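Local structure of putative uncharacterized protein Smu.1393c (Streptococcus mutans, 4L9A) at residues Q110-C115 with N129-A134; D95-I100 with L125-Q130; P42-L47 with D68-L73. The protein belongs to the alpha/beta hydrolase fold family and probably acts as a carboxylesterase, cleaving ester bonds. All coordinates share one frame; numbering follows the deposited sequence.

Contact 1 (Q110-C115 with N129-A134); sequences QSYLLC and NQSSKA
Ser111 and Ala134 pair where the two strands of a beta-alpha-beta unit begin. The unit is made of strand 111-117, helix 120-130 and strand 134-141, and belongs to the alpha/beta hydrolase sheet. The strands run parallel. Ala134 N donates to Gln110 O at 3.2 Å, and Tyr112 N donates to Ala134 O at 2.9 Å. Ala134 thus uses both its N-H and its C=O on the residues flanking Ser111. A CA-H...O contact from Ser111 CA to Ala134 O, 3.2 Å, adds to the pairing.

The Tyr112 side chain reaches across to Ser131, just after helix 120-130. Its CG lies between the backbone N and the carbonyl carbon (chi1 68°), the crowded position. The OH meets Ser131 OG at 2.7 Å in a hydrogen bond that either hydroxyl could donate. Ser131 is the first residue to leave the helical path, so this bond ties the helix exit to the strand. Ile127 O and Lys133 O, the latter 3.1 Å from Ser131 OG, are also possible acceptors for the Ser131 proton. Lys133 O comes to the edge of the tyrosine ring, near its plane, 3.5 Å from Tyr112 CE1.

Lys133 CB rests on Gln110 O at 3.6 Å. The rest of the side chain is extended and carries NZ to the carbonyl oxygens of Phe104, Phe107 and Phe109. Three acceptors therefore grip the ammonium group, which also makes a cation-pi contact with the Phe109 ring.

Strand 43-47 flanks strand 111-117 on its other edge and bonds to Ser111 and Leu113. Phe104 of helix 93-106 meets the Tyr112 ring edge-to-face, while Ile127 and Met128 of helix 120-130 touch its side chain.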
ATOM      1  N   GLN A 110      11.145 -16.170   5.580  1.00 40.57           N
ATOM      2  CA  GLN A 110      10.166 -17.218   5.851  1.00 46.06           C
ATOM      3  C   GLN A 110       8.878 -16.674   6.492  1.00 47.89           C
ATOM      4  O   GLN A 110       7.817 -17.289   6.387  1.00 49.12           O
ATOM      5  CB  GLN A 110      10.778 -18.344   6.688  1.00 48.56           C
ATOM      6  CG  GLN A 110      11.641 -19.296   5.863  1.00 58.13           C
ATOM      7  CD  GLN A 110      10.936 -19.752   4.592  1.00 72.16           C
ATOM      8  OE1 GLN A 110       9.727 -19.985   4.591  1.00 83.04           O
ATOM      9  NE2 GLN A 110      11.687 -19.857   3.499  1.00 76.92           N
ATOM     10  N   SER A 111       8.978 -15.525   7.148  1.00 44.92           N
ATOM     11  CA  SER A 111       7.792 -14.858   7.697  1.00 45.07           C
ATOM     12  C   SER A 111       7.773 -13.381   7.304  1.00 45.92           C
ATOM     13  O   SER A 111       8.810 -12.806   6.941  1.00 40.48           O
ATOM     14  CB  SER A 111       7.745 -15.010   9.213  1.00 48.17           C
ATOM     15  OG  SER A 111       8.892 -14.428   9.802  1.00 51.41           O
ATOM     16  N   TYR A 112       6.596 -12.763   7.359  1.00 39.97           N
ATOM     17  CA  TYR A 112       6.477 -11.379   6.933  1.00 35.52           C
ATOM     18  C   TYR A 112       5.349 -10.630   7.634  1.00 38.55           C
ATOM     19  O   TYR A 112       4.453 -11.232   8.233  1.00 36.09           O
ATOM     20  CB  TYR A 112       6.243 -11.325   5.426  1.00 28.90           C
ATOM     21  CG  TYR A 112       4.897 -11.870   5.013  1.00 33.12           C
ATOM     22  CD1 TYR A 112       4.668 -13.243   4.949  1.00 37.70           C
ATOM     23  CD2 TYR A 112       3.854 -11.017   4.700  1.00 27.79           C
ATOM     24  CE1 TYR A 112       3.429 -13.749   4.571  1.00 38.57           C
ATOM     25  CE2 TYR A 112       2.608 -11.506   4.321  1.00 29.04           C
ATOM     26  CZ  TYR A 112       2.400 -12.871   4.261  1.00 40.44           C
ATOM     27  OH  TYR A 112       1.164 -13.352   3.882  1.00 37.86           O
ATOM     28  N   LEU A 113       5.422  -9.308   7.556  1.00 38.85           N
ATOM     29  CA  LEU A 113       4.289  -8.441   7.859  1.00 39.29           C
ATOM     30  C   LEU A 113       4.013  -7.630   6.607  1.00 36.45           C
ATOM     31  O   LEU A 113       4.938  -7.236   5.897  1.00 33.43           O
ATOM     32  CB  LEU A 113       4.595  -7.503   9.025  1.00 37.03           C
ATOM     33  CG  LEU A 113       4.642  -8.127  10.420  1.00 42.29           C
ATOM     34  CD1 LEU A 113       6.000  -8.759  10.666  1.00 41.83           C
ATOM     35  CD2 LEU A 113       4.345  -7.066  11.472  1.00 42.26           C
ATOM     36  N   LEU A 114       2.737  -7.421   6.319  1.00 29.81           N
ATOM     37  CA  LEU A 114       2.327  -6.587   5.202  1.00 25.36           C
ATOM     38  C   LEU A 114       2.023  -5.188   5.714  1.00 27.55           C
ATOM     39  O   LEU A 114       1.325  -5.032   6.718  1.00 28.62           O
ATOM     40  CB  LEU A 114       1.073  -7.165   4.554  1.00 31.67           C
ATOM     41  CG  LEU A 114       1.316  -8.097   3.372  1.00 36.50           C
ATOM     42  CD1 LEU A 114       0.066  -8.913   3.044  1.00 32.12           C
ATOM     43  CD2 LEU A 114       1.788  -7.281   2.176  1.00 36.90           C
ATOM     44  N   CYS A 115       2.543  -4.177   5.024  1.00 23.90           N
ATOM     45  CA  CYS A 115       2.249  -2.787   5.346  1.00 24.64           C
ATOM     46  C   CYS A 115       1.749  -2.142   4.069  1.00 28.34           C
ATOM     47  O   CYS A 115       2.466  -2.087   3.072  1.00 27.38           O
ATOM     48  CB  CYS A 115       3.504  -2.063   5.859  1.00 26.71           C
ATOM     49  SG  CYS A 115       3.254  -0.287   6.270  1.00 28.01           S
ATOM     50  N   ASN A 129      -4.171 -14.708   3.016  1.00 36.00           N
ATOM     51  CA  ASN A 129      -5.024 -15.891   2.962  1.00 41.86           C
ATOM     52  C   ASN A 129      -4.421 -17.024   2.118  1.00 43.20           C
ATOM     53  O   ASN A 129      -4.759 -18.193   2.309  1.00 46.32           O
ATOM     54  CB  ASN A 129      -6.421 -15.487   2.461  1.00 44.60           C
ATOM     55  CG  ASN A 129      -7.386 -16.651   2.368  1.00 52.65           C
ATOM     56  OD1 ASN A 129      -7.798 -17.223   3.380  1.00 54.35           O
ATOM     57  ND2 ASN A 129      -7.778 -16.991   1.146  1.00 57.70           N
ATOM     58  N   GLN A 130      -3.505 -16.696   1.204  1.00 44.04           N
ATOM     59  CA  GLN A 130      -3.007 -17.702   0.255  1.00 41.52           C
ATOM     60  C   GLN A 130      -1.531 -18.088   0.393  1.00 48.11           C
ATOM     61  O   GLN A 130      -1.129 -19.154  -0.077  1.00 48.54           O
ATOM     62  CB  GLN A 130      -3.239 -17.245  -1.186  1.00 45.11           C
ATOM     63  CG  GLN A 130      -4.671 -16.932  -1.553  1.00 51.10           C
ATOM     64  CD  GLN A 130      -4.785 -16.453  -2.983  1.00 55.60           C
ATOM     65  OE1 GLN A 130      -4.037 -16.902  -3.862  1.00 53.11           O
ATOM     66  NE2 GLN A 130      -5.710 -15.528  -3.228  1.00 55.68           N
ATOM     67  N   SER A 131      -0.726 -17.222   1.000  1.00 45.85           N
ATOM     68  CA  SER A 131       0.724 -17.422   1.053  1.00 44.42           C
ATOM     69  C   SER A 131       1.120 -18.552   1.986  1.00 50.23           C
ATOM     70  O   SER A 131       0.636 -18.626   3.113  1.00 46.36           O
ATOM     71  CB  SER A 131       1.411 -16.153   1.538  1.00 49.35           C
ATOM     72  OG  SER A 131       1.020 -15.861   2.873  1.00 57.22           O
ATOM     73  N   SER A 132       2.022 -19.418   1.537  1.00 51.50           N
ATOM     74  CA  SER A 132       2.518 -20.483   2.409  1.00 57.17           C
ATOM     75  C   SER A 132       3.533 -19.940   3.414  1.00 50.88           C
ATOM     76  O   SER A 132       3.814 -20.582   4.418  1.00 51.29           O
ATOM     77  CB  SER A 132       3.108 -21.635   1.596  1.00 62.82           C
ATOM     78  OG  SER A 132       3.741 -21.152   0.426  1.00 62.61           O
ATOM     79  N   LYS A 133       4.081 -18.758   3.141  1.00 48.00           N
ATOM     80  CA  LYS A 133       4.911 -18.073   4.132  1.00 47.14           C
ATOM     81  C   LYS A 133       4.022 -17.521   5.231  1.00 52.12           C
ATOM     82  O   LYS A 133       2.854 -17.206   4.987  1.00 48.75           O
ATOM     83  CB  LYS A 133       5.747 -16.965   3.489  1.00 42.33           C
ATOM     84  CG  LYS A 133       6.887 -17.537   2.630  1.00 44.74           C
ATOM     85  CD  LYS A 133       7.792 -16.477   2.023  1.00 43.85           C
ATOM     86  CE  LYS A 133       8.844 -17.150   1.132  1.00 49.05           C
ATOM     87  NZ  LYS A 133      10.018 -16.286   0.833  1.00 45.51           N
ATOM     88  N   ALA A 134       4.572 -17.407   6.436  1.00 48.97           N
ATOM     89  CA  ALA A 134       3.778 -17.040   7.599  1.00 43.97           C
ATOM     90  C   ALA A 134       3.649 -15.536   7.767  1.00 50.53           C
ATOM     91  O   ALA A 134       4.643 -14.822   7.899  1.00 42.75           O
ATOM     92  CB  ALA A 134       4.355 -17.659   8.866  1.00 43.98           C
TER

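Contact 2 (D95-I100 with L125-Q130); sequences DWVNAI and LQIMNQ
Val97 of helix 93-106 points toward helix 120-130 and has more surface buried here than any other residue of the two segments. Its two methyl groups divide the work. CG2 lies 3.6 Å from Gln126 CB, and the two side chains cross at about a right angle. Chi1 of 170° sets CG1 anti to the backbone N and places it 4.3 Å from Ile127 CG1 and 4.0 Å from Gln130 NE2. Gln130 OE1 is equally near this methyl group, so the carbon is met by the amide end of an extended glutamine.

Ile127 comes second. Its CG1 is anti to the carbonyl carbon, and the chain then runs on extended (chi2 165°), which carries CD1 across to Ile100. There Ile127 CD1 sits 3.7 Å from Ile100 CG2. The Ile100 CD1 methyl is also close, at 3.9 Å from Ile127 CD1. These two isoleucines cross at about a right angle. Ile100 CD1 also lies over one face of the Trp96 ring in its own helix, offset toward the rim.

The helix axes approach to 9.9 Å, with 56° between their N-to-C directions. The CA atoms of Val97 and Ile127 are the nearest pair across the two segments. Ile127 also touches Tyr112 and Leu114 of strand 111-117, so the apolar side of this helix pair continues down to the sheet. Gln126 bends at chi2 and turns its amide away, where NE2 makes a weak hydrogen bond to Thr227 OG1.

No hydrogen bond or salt bridge joins the segments. Side-chain shape and the burial of methyl groups hold the two helices here. Buried branched residues make the centre; at the margin Asn98 OD1 and Gln130 OE1, two acceptors, come no closer than 4.3 Å and do not bond.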
ATOM      1  N   ASP A  95      -4.577 -12.275 -10.602  1.00 27.17           N
ATOM      2  CA  ASP A  95      -3.347 -12.257 -11.395  1.00 34.90           C
ATOM      3  C   ASP A  95      -2.267 -11.469 -10.659  1.00 31.02           C
ATOM      4  O   ASP A  95      -1.121 -11.915 -10.539  1.00 28.12           O
ATOM      5  CB  ASP A  95      -3.605 -11.685 -12.801  1.00 24.23           C
ATOM      6  CG  ASP A  95      -4.602 -12.524 -13.601  1.00 35.36           C
ATOM      7  OD1 ASP A  95      -4.390 -13.750 -13.729  1.00 36.76           O
ATOM      8  OD2 ASP A  95      -5.606 -11.966 -14.094  1.00 35.65           O
ATOM      9  N   TRP A  96      -2.649 -10.307 -10.140  1.00 25.03           N
ATOM     10  CA  TRP A  96      -1.705  -9.459  -9.426  1.00 22.94           C
ATOM     11  C   TRP A  96      -1.251 -10.153  -8.137  1.00 27.84           C
ATOM     12  O   TRP A  96      -0.065 -10.153  -7.814  1.00 25.80           O
ATOM     13  CB  TRP A  96      -2.326  -8.089  -9.178  1.00 19.52           C
ATOM     14  CG  TRP A  96      -1.536  -7.133  -8.339  1.00 22.16           C
ATOM     15  CD1 TRP A  96      -2.011  -6.388  -7.299  1.00 21.16           C
ATOM     16  CD2 TRP A  96      -0.144  -6.791  -8.478  1.00 23.88           C
ATOM     17  NE1 TRP A  96      -1.009  -5.603  -6.785  1.00 22.57           N
ATOM     18  CE2 TRP A  96       0.141  -5.834  -7.481  1.00 21.88           C
ATOM     19  CE3 TRP A  96       0.875  -7.202  -9.342  1.00 25.87           C
ATOM     20  CZ2 TRP A  96       1.416  -5.286  -7.324  1.00 19.84           C
ATOM     21  CZ3 TRP A  96       2.141  -6.664  -9.175  1.00 20.83           C
ATOM     22  CH2 TRP A  96       2.398  -5.705  -8.180  1.00 24.99           C
ATOM     23  N   VAL A  97      -2.189 -10.778  -7.420  1.00 24.83           N
ATOM     24  CA  VAL A  97      -1.834 -11.567  -6.240  1.00 23.23           C
ATOM     25  C   VAL A  97      -0.869 -12.731  -6.562  1.00 32.18           C
ATOM     26  O   VAL A  97       0.082 -12.972  -5.815  1.00 30.38           O
ATOM     27  CB  VAL A  97      -3.090 -12.098  -5.504  1.00 23.67           C
ATOM     28  CG1 VAL A  97      -2.706 -13.123  -4.433  1.00 27.15           C
ATOM     29  CG2 VAL A  97      -3.847 -10.942  -4.860  1.00 22.09           C
ATOM     30  N   ASN A  98      -1.120 -13.453  -7.656  1.00 25.12           N
ATOM     31  CA  ASN A  98      -0.203 -14.511  -8.087  1.00 31.75           C
ATOM     32  C   ASN A  98       1.187 -13.966  -8.413  1.00 29.65           C
ATOM     33  O   ASN A  98       2.190 -14.594  -8.101  1.00 33.31           O
ATOM     34  CB  ASN A  98      -0.777 -15.334  -9.261  1.00 27.21           C
ATOM     35  CG  ASN A  98      -1.917 -16.246  -8.823  1.00 41.41           C
ATOM     36  OD1 ASN A  98      -2.070 -16.516  -7.634  1.00 38.22           O
ATOM     37  ND2 ASN A  98      -2.720 -16.721  -9.776  1.00 35.48           N
ATOM     38  N   ALA A  99       1.248 -12.783  -9.016  1.00 25.44           N
ATOM     39  CA  ALA A  99       2.544 -12.177  -9.324  1.00 27.86           C
ATOM     40  C   ALA A  99       3.283 -11.838  -8.030  1.00 29.56           C
ATOM     41  O   ALA A  99       4.474 -12.095  -7.901  1.00 30.07           O
ATOM     42  CB  ALA A  99       2.366 -10.936 -10.175  1.00 25.16           C
ATOM     43  N   ILE A 100       2.571 -11.270  -7.059  1.00 26.20           N
ATOM     44  CA  ILE A 100       3.193 -10.945  -5.779  1.00 24.48           C
ATOM     45  C   ILE A 100       3.709 -12.192  -5.067  1.00 25.07           C
ATOM     46  O   ILE A 100       4.819 -12.190  -4.538  1.00 27.25           O
ATOM     47  CB  ILE A 100       2.244 -10.142  -4.860  1.00 28.21           C
ATOM     48  CG1 ILE A 100       1.939  -8.788  -5.502  1.00 23.19           C
ATOM     49  CG2 ILE A 100       2.857  -9.958  -3.473  1.00 26.68           C
ATOM     50  CD1 ILE A 100       0.837  -7.980  -4.800  1.00 20.63           C
ATOM     51  N   LEU A 125      -5.174  -8.713   1.572  1.00 28.29           N
ATOM     52  CA  LEU A 125      -6.079  -9.692   2.155  1.00 31.55           C
ATOM     53  C   LEU A 125      -5.912 -11.063   1.487  1.00 33.47           C
ATOM     54  O   LEU A 125      -5.898 -12.089   2.160  1.00 30.90           O
ATOM     55  CB  LEU A 125      -7.520  -9.195   2.067  1.00 28.65           C
ATOM     56  CG  LEU A 125      -7.798  -8.006   2.994  1.00 28.84           C
ATOM     57  CD1 LEU A 125      -9.065  -7.274   2.562  1.00 30.20           C
ATOM     58  CD2 LEU A 125      -7.911  -8.507   4.442  1.00 28.24           C
ATOM     59  N   GLN A 126      -5.771 -11.080   0.167  1.00 30.80           N
ATOM     60  CA  GLN A 126      -5.627 -12.351  -0.552  1.00 32.99           C
ATOM     61  C   GLN A 126      -4.273 -12.989  -0.273  1.00 29.01           C
ATOM     62  O   GLN A 126      -4.179 -14.191  -0.081  1.00 30.95           O
ATOM     63  CB  GLN A 126      -5.810 -12.146  -2.057  1.00 31.40           C
ATOM     64  CG  GLN A 126      -7.066 -11.375  -2.412  1.00 40.39           C
ATOM     65  CD  GLN A 126      -8.327 -12.119  -2.021  1.00 52.34           C
ATOM     66  OE1 GLN A 126      -8.304 -13.333  -1.828  1.00 56.67           O
ATOM     67  NE2 GLN A 126      -9.438 -11.393  -1.909  1.00 49.89           N
ATOM     68  N   ILE A 127      -3.226 -12.169  -0.255  1.00 31.46           N
ATOM     69  CA  ILE A 127      -1.877 -12.636   0.048  1.00 31.27           C
ATOM     70  C   ILE A 127      -1.809 -13.373   1.391  1.00 32.46           C
ATOM     71  O   ILE A 127      -1.284 -14.482   1.487  1.00 30.51           O
ATOM     72  CB  ILE A 127      -0.883 -11.449   0.045  1.00 32.29           C
ATOM     73  CG1 ILE A 127      -0.814 -10.824  -1.351  1.00 27.47           C
ATOM     74  CG2 ILE A 127       0.497 -11.895   0.519  1.00 24.01           C
ATOM     75  CD1 ILE A 127      -0.166  -9.458  -1.384  1.00 30.08           C
HETATM   76  N   MSE A 128      -2.347 -12.761   2.435  1.00 33.58           N
HETATM   77  CA  MSE A 128      -2.286 -13.369   3.760  1.00 34.27           C
HETATM   78  C   MSE A 128      -3.111 -14.653   3.811  1.00 38.77           C
HETATM   79  O   MSE A 128      -2.786 -15.578   4.546  1.00 39.23           O
HETATM   80  CB  MSE A 128      -2.753 -12.377   4.831  1.00 34.84           C
HETATM   81  CG  MSE A 128      -1.890 -11.121   4.906  1.00 37.01           C
HETATM   82 SE   MSE A 128      -2.436  -9.905   6.373  1.00 45.98          SE
HETATM   83  CE  MSE A 128      -4.020  -9.098   5.537  1.00 36.05           C
ATOM     84  N   ASN A 129      -4.171 -14.708   3.016  1.00 36.00           N
ATOM     85  CA  ASN A 129      -5.024 -15.891   2.962  1.00 41.86           C
ATOM     86  C   ASN A 129      -4.421 -17.024   2.118  1.00 43.20           C
ATOM     87  O   ASN A 129      -4.759 -18.193   2.309  1.00 46.32           O
ATOM     88  CB  ASN A 129      -6.421 -15.487   2.461  1.00 44.60           C
ATOM     89  CG  ASN A 129      -7.386 -16.651   2.368  1.00 52.65           C
ATOM     90  OD1 ASN A 129      -7.798 -17.223   3.380  1.00 54.35           O
ATOM     91  ND2 ASN A 129      -7.778 -16.991   1.146  1.00 57.70           N
ATOM     92  N   GLN A 130      -3.505 -16.696   1.204  1.00 44.04           N
ATOM     93  CA  GLN A 130      -3.007 -17.702   0.255  1.00 41.52           C
ATOM     94  C   GLN A 130      -1.531 -18.088   0.393  1.00 48.11           C
ATOM     95  O   GLN A 130      -1.129 -19.154  -0.077  1.00 48.54           O
ATOM     96  CB  GLN A 130      -3.239 -17.245  -1.186  1.00 45.11           C
ATOM     97  CG  GLN A 130      -4.671 -16.932  -1.553  1.00 51.10           C
ATOM     98  CD  GLN A 130      -4.785 -16.453  -2.983  1.00 55.60           C
ATOM     99  OE1 GLN A 130      -4.037 -16.902  -3.862  1.00 53.11           O
ATOM    100  NE2 GLN A 130      -5.710 -15.528  -3.228  1.00 55.68           N
TER

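Contact 3 (P42-L47 with D68-L73); sequences PCFVFL and DSIGIL
Phe44 and Val45 pair in parallel with Ile72 and Leu73 in the central sheet of the alpha/beta hydrolase fold, where strand 43-47 lies beside strand 71-75. Four backbone hydrogen bonds join the two segments: Gly71 N to Pro42 O, Phe44 N to Gly71 O, Leu73 N to Phe44 O and Phe46 N to Leu73 O. In the shortest, Phe44 N is 2.8 Å from Gly71 O and stands above the carbonyl plane. Gly71 has no side chain, and its CA comes within 3.9 Å of Cys43 CA.

Cys43, Val45 and Leu73 share one face. Val45 and Leu73 touch helix 93-106 there, and Cys43 meets Phe109. Cys43 SG is anti to the backbone N (chi1 -178°), which puts it against the backbone between Ile72 and Leu73, 3.7 Å from Leu73 CB. Leu73 CG is likewise anti to its own N, and this side chain meets Ile103 and Phe104 of the helix. Val45 CG2 is 4.3 Å from Leu73 CB.

Phe44 and Ile72 lie on the other face. Ile70, just before the strand, uses two branches: CG2 is 3.5 Å from Phe44 CD2, and CD1 is 4.0 Å from CD of Pro42, whose preceding peptide is cis. Phe46 CG is anti to the carbonyl carbon (chi1 -62°). The Phe46 and Ile72 side chains meet obliquely, with Phe46 CE2 4.0 Å from both Ile72 CG2 and Ile72 CD1.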
ATOM      1  N   PRO A  42      11.658 -11.300  10.315  1.00 39.86           N
ATOM      2  CA  PRO A  42      10.636 -11.277   9.263  1.00 37.03           C
ATOM      3  C   PRO A  42      10.855 -10.146   8.271  1.00 38.02           C
ATOM      4  O   PRO A  42      11.651  -9.238   8.504  1.00 41.27           O
ATOM      5  CB  PRO A  42       9.341 -11.012  10.042  1.00 44.08           C
ATOM      6  CG  PRO A  42       9.779 -10.225  11.226  1.00 39.11           C
ATOM      7  CD  PRO A  42      11.111 -10.839  11.607  1.00 41.26           C
ATOM      8  N   CYS A  43      10.144 -10.213   7.157  1.00 32.97           N
ATOM      9  CA  CYS A  43      10.269  -9.194   6.128  1.00 30.52           C
ATOM     10  C   CYS A  43       9.042  -8.288   6.120  1.00 31.37           C
ATOM     11  O   CYS A  43       7.904  -8.768   6.078  1.00 33.98           O
ATOM     12  CB  CYS A  43      10.454  -9.857   4.761  1.00 38.87           C
ATOM     13  SG  CYS A  43      10.688  -8.709   3.387  1.00 33.18           S
ATOM     14  N   PHE A  44       9.279  -6.983   6.175  1.00 28.23           N
ATOM     15  CA  PHE A  44       8.208  -6.013   5.951  1.00 27.22           C
ATOM     16  C   PHE A  44       7.959  -5.801   4.472  1.00 34.02           C
ATOM     17  O   PHE A  44       8.815  -5.268   3.746  1.00 28.75           O
ATOM     18  CB  PHE A  44       8.504  -4.686   6.648  1.00 34.47           C
ATOM     19  CG  PHE A  44       7.899  -4.584   8.027  1.00 38.94           C
ATOM     20  CD1 PHE A  44       6.842  -3.720   8.278  1.00 44.69           C
ATOM     21  CD2 PHE A  44       8.374  -5.373   9.062  1.00 48.51           C
ATOM     22  CE1 PHE A  44       6.280  -3.636   9.554  1.00 41.50           C
ATOM     23  CE2 PHE A  44       7.821  -5.293  10.331  1.00 50.90           C
ATOM     24  CZ  PHE A  44       6.776  -4.421  10.574  1.00 38.02           C
ATOM     25  N   VAL A  45       6.782  -6.234   4.033  1.00 27.82           N
ATOM     26  CA  VAL A  45       6.374  -6.133   2.646  1.00 28.93           C
ATOM     27  C   VAL A  45       5.461  -4.916   2.472  1.00 29.16           C
ATOM     28  O   VAL A  45       4.444  -4.788   3.167  1.00 28.53           O
ATOM     29  CB  VAL A  45       5.615  -7.402   2.210  1.00 27.37           C
ATOM     30  CG1 VAL A  45       5.093  -7.244   0.793  1.00 27.47           C
ATOM     31  CG2 VAL A  45       6.508  -8.651   2.349  1.00 26.40           C
ATOM     32  N   PHE A  46       5.819  -4.031   1.549  1.00 27.15           N
ATOM     33  CA  PHE A  46       5.053  -2.800   1.330  1.00 21.94           C
ATOM     34  C   PHE A  46       4.303  -2.783   0.011  1.00 23.69           C
ATOM     35  O   PHE A  46       4.858  -3.109  -1.049  1.00 23.43           O
ATOM     36  CB  PHE A  46       5.982  -1.579   1.382  1.00 21.41           C
ATOM     37  CG  PHE A  46       6.655  -1.392   2.707  1.00 27.19           C
ATOM     38  CD1 PHE A  46       6.081  -0.589   3.685  1.00 21.45           C
ATOM     39  CD2 PHE A  46       7.855  -2.030   2.986  1.00 29.50           C
ATOM     40  CE1 PHE A  46       6.705  -0.419   4.912  1.00 26.94           C
ATOM     41  CE2 PHE A  46       8.485  -1.867   4.213  1.00 27.75           C
ATOM     42  CZ  PHE A  46       7.910  -1.068   5.177  1.00 27.24           C
ATOM     43  N   LEU A  47       3.044  -2.364   0.074  1.00 21.32           N
ATOM     44  CA  LEU A  47       2.240  -2.145  -1.112  1.00 18.15           C
ATOM     45  C   LEU A  47       1.617  -0.756  -1.035  1.00 18.44           C
ATOM     46  O   LEU A  47       1.089  -0.356  -0.000  1.00 20.69           O
ATOM     47  CB  LEU A  47       1.132  -3.193  -1.240  1.00 24.13           C
ATOM     48  CG  LEU A  47       1.501  -4.670  -1.350  1.00 25.47           C
ATOM     49  CD1 LEU A  47       0.238  -5.535  -1.236  1.00 23.69           C
ATOM     50  CD2 LEU A  47       2.275  -4.967  -2.655  1.00 21.93           C
ATOM     51  N   ASP A  68      17.739  -2.479  11.167  1.00 63.51           N
ATOM     52  CA  ASP A  68      18.401  -3.042   9.996  1.00 65.84           C
ATOM     53  C   ASP A  68      18.244  -4.557   9.912  1.00 59.95           C
ATOM     54  O   ASP A  68      18.396  -5.146   8.844  1.00 63.66           O
ATOM     55  CB  ASP A  68      19.875  -2.652   9.982  1.00 79.73           C
ATOM     56  CG  ASP A  68      20.073  -1.158   9.872  1.00 86.87           C
ATOM     57  OD1 ASP A  68      20.196  -0.495  10.924  1.00 93.31           O
ATOM     58  OD2 ASP A  68      20.090  -0.647   8.731  1.00 82.89           O
ATOM     59  N   SER A  69      17.929  -5.178  11.039  1.00 60.48           N
ATOM     60  CA  SER A  69      17.789  -6.629  11.098  1.00 65.70           C
ATOM     61  C   SER A  69      16.509  -7.111  10.417  1.00 57.44           C
ATOM     62  O   SER A  69      16.393  -8.275  10.036  1.00 65.69           O
ATOM     63  CB  SER A  69      17.836  -7.106  12.554  1.00 68.32           C
ATOM     64  OG  SER A  69      17.014  -6.302  13.381  1.00 72.07           O
ATOM     65  N   ILE A  70      15.554  -6.204  10.261  1.00 45.24           N
ATOM     66  CA  ILE A  70      14.261  -6.539   9.678  1.00 39.24           C
ATOM     67  C   ILE A  70      14.365  -6.479   8.169  1.00 39.01           C
ATOM     68  O   ILE A  70      14.974  -5.560   7.623  1.00 46.82           O
ATOM     69  CB  ILE A  70      13.157  -5.564  10.170  1.00 45.98           C
ATOM     70  CG1 ILE A  70      12.916  -5.747  11.672  1.00 57.55           C
ATOM     71  CG2 ILE A  70      11.875  -5.766   9.393  1.00 36.46           C
ATOM     72  CD1 ILE A  70      12.377  -7.118  12.041  1.00 57.61           C
ATOM     73  N   GLY A  71      13.777  -7.462   7.495  1.00 45.20           N
ATOM     74  CA  GLY A  71      13.788  -7.496   6.043  1.00 41.97           C
ATOM     75  C   GLY A  71      12.857  -6.452   5.451  1.00 40.24           C
ATOM     76  O   GLY A  71      11.930  -5.991   6.112  1.00 36.38           O
ATOM     77  N   ILE A  72      13.111  -6.070   4.206  1.00 33.18           N
ATOM     78  CA  ILE A  72      12.265  -5.120   3.498  1.00 32.97           C
ATOM     79  C   ILE A  72      11.994  -5.665   2.101  1.00 34.98           C
ATOM     80  O   ILE A  72      12.903  -6.145   1.436  1.00 30.41           O
ATOM     81  CB  ILE A  72      12.949  -3.731   3.356  1.00 28.97           C
ATOM     82  CG1 ILE A  72      13.342  -3.160   4.720  1.00 34.51           C
ATOM     83  CG2 ILE A  72      12.058  -2.766   2.595  1.00 24.04           C
ATOM     84  CD1 ILE A  72      12.139  -2.799   5.623  1.00 29.21           C
ATOM     85  N   LEU A  73      10.745  -5.599   1.660  1.00 26.77           N
ATOM     86  CA  LEU A  73      10.418  -5.852   0.262  1.00 26.95           C
ATOM     87  C   LEU A  73       9.390  -4.840  -0.177  1.00 29.55           C
ATOM     88  O   LEU A  73       8.272  -4.831   0.332  1.00 23.94           O
ATOM     89  CB  LEU A  73       9.854  -7.268   0.061  1.00 23.67           C
ATOM     90  CG  LEU A  73       9.341  -7.619  -1.333  1.00 27.77           C
ATOM     91  CD1 LEU A  73      10.453  -7.487  -2.422  1.00 23.09           C
ATOM     92  CD2 LEU A  73       8.782  -9.037  -1.326  1.00 34.86           C
TER

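Contact 3 closes first along the chain. Helix 93-106 then opens contact 2, strand 111-117 opens contact 1, and both end on the same stretch, sharing Asn129 and Gln130. The centres of contacts 1 and 2 are about 10 Å apart, those of contacts 1 and 3 about 11 Å, and those of contacts 2 and 3 about 17 Å. Contacts 1 and 3 belong to one sheet, because strands 43-47 and 111-117 are neighbours in it. Contact 2 packs helices on this sheet, with Ile100 and Ile127 touching Leu47. Together they join strands 71-75, 43-47, 111-117 and 134-141 to helices 93-106 and 120-130 of the hydrolase fold.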